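Local coordinates for protein bacillaene synthase dehydratase PksH (Bacillus subtilis, PDB 3HP0) that catalyses the dehydration of a carrier-tethered (S)-3-hydroxy-3-methylglutaryl group to 3-methylglutaconyl during synthesis of the polyketide antibiotic bacillaene, at residues L92-Q97 with G117-D123; T52-E57 with Y101-H106. All blocks are in the same frame, centred on the assembly; numbering follows the deposited sequence.

Interaction 1 (L92-Q97 with G117-D123); sequences LWMKLQ and GFVSATD
W93 and F118 meet edge-to-face: the NE1 corner of the indole sits over the centre of the phenyl ring, 3.3 Å above its plane, with the two planes at 81°. The indole N-H edge thus approaches the pi face of F118. One face of the same indole lies against the start of 117-123, where G117 CA stands 3.5 Å from the centroid of the W93 six-membered ring in a CH-pi contact. Because glycine has no side chain, the indole can lie directly on the backbone. W93 CG is anti to the carbonyl carbon (chi1 -71°), which carries the ring across to the other helix. L92 CD2 reaches F118 CE1 at 4.1 Å, and L96 CD2 approaches the same ring obliquely. One turn on, A121 CB fits against W93, 3.8 Å from W93 CB, while the aliphatic part of Q97 packs on the A121 carbonyl, CG 3.0 Å from O. The D123 carboxylate nears L96 O without bonding, both being acceptors; its OD2 is salt-bridged to K211. Further out, F22 meets the F118 ring, and helix 34-48 packs on L92 and L96. The axes of 92-97 and 117-121 come within 9.0 Å and run in the same direction at 23°, a buried helix pair in the crotonase fold, with the side chain of W93 about 10 Å from that of the active-site residue E137.

Interaction 2 (T52-E57 with Y101-H106); sequences TVVVLE and YVTISH
Strands 53-57 and 102-106 run parallel, their axes 4.8 Å apart at 18°, joined by five backbone hydrogen bonds in the alternating pattern of a parallel sheet. V102 N donates to T52 O and V54 N to V102 O, both at 3.0 Å; I104 N then bonds V54 O, and L56 N bonds I104 O. The last bond, from H106 N to L56 O, is longer at 3.1 Å and more bent, with an N-H...O angle of 139°. It lies where the CA atoms of the two strands have drawn further apart. Between the bonds, CA-H groups of V53, T103 and V55 point at the carbonyl oxygens of V102, V54 and I104.

On the face carrying V53, V55, V102 and I104, the contact is aliphatic: V53 CG1 touches the tip of I104, CD1, at 3.8 Å. The other face bears V54, L56, T103 and S105. Here V54 CG2 rests over one face of the Y101 ring, 4.1 Å from its centroid, in a CH-pi contact. Y101 CG lies between its backbone N and carbonyl carbon (chi1 37°), swinging the ring to the same side of the sheet as V54. At the far end, E57 OE2 lies in the plane of the H106 imidazole, 3.7 Å from CD2 at its edge, while H106 NE2 is hydrogen-bonded to D189.

Both strands are interior members of the main mixed sheet of this crotonase-family domain. Strand 17-22 flanks 53-57 and strand 124-127 flanks 102-107, while helix 190-199 packs through L196 and L199 on the face of V53, V102 and I104.

Both contacts are buried, but interaction 1 lies nearer the centre of the chain and the active-site residues, whereas interaction 2 lies away from them. Aromatic and aliphatic packing joins the two helices; regular backbone hydrogen bonds join the strands. Helix 87-98 leads directly into strand 102-107, so one run of chain supplies a partner to each contact. The two meet where helix 115-121 ends: D123 OD2 probably accepts a hydrogen bond from T103 N (2.7 Å). There too T122 OG1 and S105 OG are 2.9 Å apart, a probable hydrogen bond. L96 O also receives T103 OG1, tying the helix pair to the T103-S105 face of the sheet.

Interaction 1 (L92-Q97 with G117-D123)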
loop_
_atom_site.group_PDB
_atom_site.type_symbol
_atom_site.label_atom_id
_atom_site.label_comp_id
_atom_site.label_asym_id
_atom_site.label_seq_id
_atom_site.Cartn_x
_atom_site.Cartn_y
_atom_site.Cartn_z
ATOM N N LEU A 92 5.983 5.046 -5.934
ATOM C CA LEU A 92 4.926 4.241 -6.531
ATOM C C LEU A 92 3.606 4.630 -5.857
ATOM O O LEU A 92 2.615 4.939 -6.529
ATOM C CB LEU A 92 5.209 2.765 -6.295
ATOM C CG LEU A 92 4.116 1.745 -6.610
ATOM C CD1 LEU A 92 3.619 1.905 -8.038
ATOM C CD2 LEU A 92 4.683 0.356 -6.376
ATOM N N TRP A 93 3.599 4.636 -4.529
ATOM C CA TRP A 93 2.393 4.999 -3.804
ATOM C C TRP A 93 1.998 6.426 -4.147
ATOM O O TRP A 93 0.812 6.751 -4.195
ATOM C CB TRP A 93 2.600 4.850 -2.297
ATOM C CG TRP A 93 2.688 3.412 -1.848
ATOM C CD1 TRP A 93 2.244 2.315 -2.529
ATOM C CD2 TRP A 93 3.222 2.928 -0.613
ATOM N NE1 TRP A 93 2.470 1.176 -1.795
ATOM C CE2 TRP A 93 3.069 1.523 -0.613
ATOM C CE3 TRP A 93 3.820 3.544 0.496
ATOM C CZ2 TRP A 93 3.492 0.720 0.455
ATOM C CZ3 TRP A 93 4.242 2.748 1.557
ATOM C CH2 TRP A 93 4.075 1.350 1.528
HETATM N N MSE A 94 2.994 7.276 -4.399
HETATM C CA MSE A 94 2.718 8.667 -4.761
HETATM C C MSE A 94 2.085 8.727 -6.146
HETATM O O MSE A 94 1.182 9.518 -6.395
HETATM C CB MSE A 94 3.996 9.500 -4.768
HETATM C CG MSE A 94 4.586 9.761 -3.399
HETATM SE SE MSE A 94 5.723 11.346 -3.403
HETATM C CE MSE A 94 4.341 12.669 -3.085
ATOM N N LYS A 95 2.564 7.872 -7.040
ATOM C CA LYS A 95 2.070 7.815 -8.411
ATOM C C LYS A 95 0.575 7.472 -8.384
ATOM O O LYS A 95 -0.231 8.079 -9.099
ATOM C CB LYS A 95 2.842 6.744 -9.189
ATOM C CG LYS A 95 2.961 6.975 -10.684
ATOM C CD LYS A 95 3.931 8.113 -10.971
ATOM C CE LYS A 95 4.541 7.998 -12.370
ATOM N NZ LYS A 95 5.608 9.026 -12.621
ATOM N N LEU A 96 0.217 6.491 -7.559
ATOM C CA LEU A 96 -1.168 6.075 -7.424
ATOM C C LEU A 96 -2.048 7.264 -7.095
ATOM O O LEU A 96 -3.180 7.346 -7.565
ATOM C CB LEU A 96 -1.303 5.026 -6.322
ATOM C CG LEU A 96 -1.148 3.537 -6.642
ATOM C CD1 LEU A 96 -0.573 3.299 -8.024
ATOM C CD2 LEU A 96 -0.276 2.929 -5.572
ATOM N N GLN A 97 -1.532 8.187 -6.286
ATOM C CA GLN A 97 -2.297 9.377 -5.910
ATOM C C GLN A 97 -2.220 10.498 -6.944
ATOM O O GLN A 97 -3.058 11.401 -6.957
ATOM C CB GLN A 97 -1.768 9.979 -4.616
ATOM C CG GLN A 97 -1.817 9.138 -3.400
ATOM C CD GLN A 97 -1.711 9.994 -2.156
ATOM O OE1 GLN A 97 -0.680 10.631 -1.910
ATOM N NE2 GLN A 97 -2.783 10.030 -1.371
ATOM N N GLY A 117 0.023 0.672 2.792
ATOM C CA GLY A 117 0.520 1.757 1.968
ATOM C C GLY A 117 -0.350 1.820 0.721
ATOM O O GLY A 117 -0.963 2.849 0.421
ATOM N N PHE A 118 -0.418 0.698 0.008
ATOM C CA PHE A 118 -1.221 0.588 -1.206
ATOM C C PHE A 118 -2.672 1.057 -1.040
ATOM O O PHE A 118 -3.137 1.907 -1.790
ATOM C CB PHE A 118 -1.207 -0.864 -1.712
ATOM C CG PHE A 118 0.065 -1.251 -2.406
ATOM C CD1 PHE A 118 0.298 -0.859 -3.720
ATOM C CD2 PHE A 118 1.050 -1.988 -1.740
ATOM C CE1 PHE A 118 1.493 -1.190 -4.370
ATOM C CE2 PHE A 118 2.257 -2.326 -2.387
ATOM C CZ PHE A 118 2.473 -1.921 -3.705
ATOM N N VAL A 119 -3.381 0.506 -0.060
ATOM C CA VAL A 119 -4.777 0.869 0.160
ATOM C C VAL A 119 -4.981 2.348 0.483
ATOM O O VAL A 119 -5.940 2.970 0.017
ATOM C CB VAL A 119 -5.398 0.014 1.290
ATOM C CG1 VAL A 119 -6.797 0.491 1.592
ATOM C CG2 VAL A 119 -5.419 -1.469 0.880
ATOM N N SER A 120 -4.073 2.904 1.276
ATOM C CA SER A 120 -4.150 4.297 1.677
ATOM C C SER A 120 -3.889 5.231 0.510
ATOM O O SER A 120 -4.538 6.271 0.390
ATOM C CB SER A 120 -3.117 4.597 2.766
ATOM O OG SER A 120 -3.250 3.725 3.872
ATOM N N ALA A 121 -2.927 4.853 -0.331
ATOM C CA ALA A 121 -2.525 5.655 -1.476
ATOM C C ALA A 121 -3.524 5.715 -2.625
ATOM O O ALA A 121 -3.631 6.752 -3.295
ATOM C CB ALA A 121 -1.185 5.157 -1.998
ATOM N N THR A 122 -4.247 4.618 -2.866
ATOM C CA THR A 122 -5.201 4.595 -3.955
ATOM C C THR A 122 -6.243 5.678 -3.749
ATOM O O THR A 122 -6.542 6.051 -2.613
ATOM C CB THR A 122 -5.881 3.192 -4.108
ATOM O OG1 THR A 122 -6.619 2.842 -2.923
ATOM C CG2 THR A 122 -4.809 2.125 -4.376
ATOM N N ASP A 123 -6.766 6.208 -4.850
ATOM C CA ASP A 123 -7.784 7.256 -4.799
ATOM C C ASP A 123 -9.050 6.749 -4.118
ATOM O O ASP A 123 -9.759 7.517 -3.468
ATOM C CB ASP A 123 -8.167 7.704 -6.207
ATOM C CG ASP A 123 -7.039 8.406 -6.931
ATOM O OD1 ASP A 123 -6.558 9.445 -6.423
ATOM O OD2 ASP A 123 -6.644 7.924 -8.013
#

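Interaction 2 (T52-E57 with Y101-H106)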
loop_
_atom_site.group_PDB
_atom_site.type_symbol
_atom_site.label_atom_id
_atom_site.label_comp_id
_atom_site.label_asym_id
_atom_site.label_seq_id
_atom_site.Cartn_x
_atom_site.Cartn_y
_atom_site.Cartn_z
ATOM N N THR A 52 -8.466 4.863 -17.887
ATOM C CA THR A 52 -8.857 5.887 -16.923
ATOM C C THR A 52 -8.935 5.347 -15.505
ATOM O O THR A 52 -9.048 6.121 -14.554
ATOM C CB THR A 52 -10.244 6.481 -17.247
ATOM O OG1 THR A 52 -11.242 5.455 -17.143
ATOM C CG2 THR A 52 -10.258 7.056 -18.633
ATOM N N VAL A 53 -8.896 4.026 -15.358
ATOM C CA VAL A 53 -8.970 3.440 -14.025
ATOM C C VAL A 53 -7.990 2.296 -13.855
ATOM O O VAL A 53 -7.812 1.496 -14.761
ATOM C CB VAL A 53 -10.404 2.896 -13.692
ATOM C CG1 VAL A 53 -10.443 2.348 -12.261
ATOM C CG2 VAL A 53 -11.444 3.991 -13.852
ATOM N N VAL A 54 -7.354 2.228 -12.685
ATOM C CA VAL A 54 -6.419 1.153 -12.375
ATOM C C VAL A 54 -6.901 0.484 -11.092
ATOM O O VAL A 54 -7.077 1.153 -10.068
ATOM C CB VAL A 54 -4.988 1.673 -12.135
ATOM C CG1 VAL A 54 -4.064 0.499 -11.845
ATOM C CG2 VAL A 54 -4.492 2.472 -13.344
ATOM N N VAL A 55 -7.118 -0.828 -11.151
ATOM C CA VAL A 55 -7.577 -1.582 -9.989
ATOM C C VAL A 55 -6.467 -2.492 -9.469
ATOM O O VAL A 55 -5.762 -3.137 -10.244
ATOM C CB VAL A 55 -8.814 -2.450 -10.331
ATOM C CG1 VAL A 55 -9.217 -3.276 -9.125
ATOM C CG2 VAL A 55 -9.971 -1.558 -10.778
ATOM N N LEU A 56 -6.315 -2.526 -8.153
ATOM C CA LEU A 56 -5.302 -3.354 -7.516
ATOM C C LEU A 56 -6.013 -4.480 -6.779
ATOM O O LEU A 56 -7.014 -4.243 -6.111
ATOM C CB LEU A 56 -4.478 -2.523 -6.523
ATOM C CG LEU A 56 -3.441 -1.514 -7.049
ATOM C CD1 LEU A 56 -4.080 -0.543 -8.033
ATOM C CD2 LEU A 56 -2.832 -0.761 -5.869
ATOM N N GLU A 57 -5.509 -5.703 -6.878
ATOM C CA GLU A 57 -6.178 -6.813 -6.205
ATOM C C GLU A 57 -5.369 -8.103 -6.160
ATOM O O GLU A 57 -4.139 -8.091 -6.267
ATOM C CB GLU A 57 -7.494 -7.093 -6.901
ATOM C CG GLU A 57 -7.300 -7.439 -8.359
ATOM C CD GLU A 57 -8.586 -7.822 -9.037
ATOM O OE1 GLU A 57 -8.518 -8.578 -10.029
ATOM O OE2 GLU A 57 -9.663 -7.364 -8.590
ATOM N N TYR A 101 -5.328 8.938 -13.784
ATOM C CA TYR A 101 -6.287 7.843 -13.681
ATOM C C TYR A 101 -6.709 7.690 -12.233
ATOM O O TYR A 101 -5.989 8.077 -11.323
ATOM C CB TYR A 101 -5.687 6.527 -14.188
ATOM C CG TYR A 101 -4.232 6.352 -13.839
ATOM C CD1 TYR A 101 -3.817 6.293 -12.504
ATOM C CD2 TYR A 101 -3.258 6.297 -14.840
ATOM C CE1 TYR A 101 -2.480 6.192 -12.169
ATOM C CE2 TYR A 101 -1.907 6.194 -14.515
ATOM C CZ TYR A 101 -1.525 6.147 -13.171
ATOM O OH TYR A 101 -0.191 6.098 -12.834
ATOM N N VAL A 102 -7.899 7.143 -12.036
ATOM C CA VAL A 102 -8.428 6.918 -10.710
ATOM C C VAL A 102 -7.943 5.550 -10.271
ATOM O O VAL A 102 -8.190 4.552 -10.957
ATOM C CB VAL A 102 -9.971 6.981 -10.743
ATOM C CG1 VAL A 102 -10.558 6.520 -9.420
ATOM C CG2 VAL A 102 -10.405 8.423 -11.055
ATOM N N THR A 103 -7.213 5.502 -9.155
ATOM C CA THR A 103 -6.708 4.230 -8.666
ATOM C C THR A 103 -7.630 3.698 -7.584
ATOM O O THR A 103 -8.176 4.464 -6.793
ATOM C CB THR A 103 -5.252 4.352 -8.150
ATOM O OG1 THR A 103 -5.193 5.273 -7.060
ATOM C CG2 THR A 103 -4.340 4.849 -9.278
ATOM N N ILE A 104 -7.805 2.381 -7.573
ATOM C CA ILE A 104 -8.692 1.722 -6.623
ATOM C C ILE A 104 -8.096 0.478 -6.005
ATOM O O ILE A 104 -7.538 -0.362 -6.703
ATOM C CB ILE A 104 -10.016 1.242 -7.284
ATOM C CG1 ILE A 104 -10.674 2.368 -8.067
ATOM C CG2 ILE A 104 -10.973 0.722 -6.210
ATOM C CD1 ILE A 104 -11.938 1.922 -8.762
ATOM N N SER A 105 -8.247 0.366 -4.692
ATOM C CA SER A 105 -7.796 -0.801 -3.952
ATOM C C SER A 105 -9.025 -1.668 -3.734
ATOM O O SER A 105 -10.112 -1.166 -3.398
ATOM C CB SER A 105 -7.249 -0.417 -2.577
ATOM O OG SER A 105 -5.916 0.023 -2.665
ATOM N N HIS A 106 -8.856 -2.965 -3.937
ATOM C CA HIS A 106 -9.941 -3.907 -3.723
ATOM C C HIS A 106 -9.368 -4.863 -2.692
ATOM O O HIS A 106 -8.550 -5.727 -3.010
ATOM C CB HIS A 106 -10.293 -4.624 -5.024
ATOM C CG HIS A 106 -11.421 -5.593 -4.884
ATOM N ND1 HIS A 106 -12.429 -5.427 -3.961
ATOM C CD2 HIS A 106 -11.705 -6.735 -5.552
ATOM C CE1 HIS A 106 -13.285 -6.426 -4.064
ATOM N NE2 HIS A 106 -12.869 -7.234 -5.021
#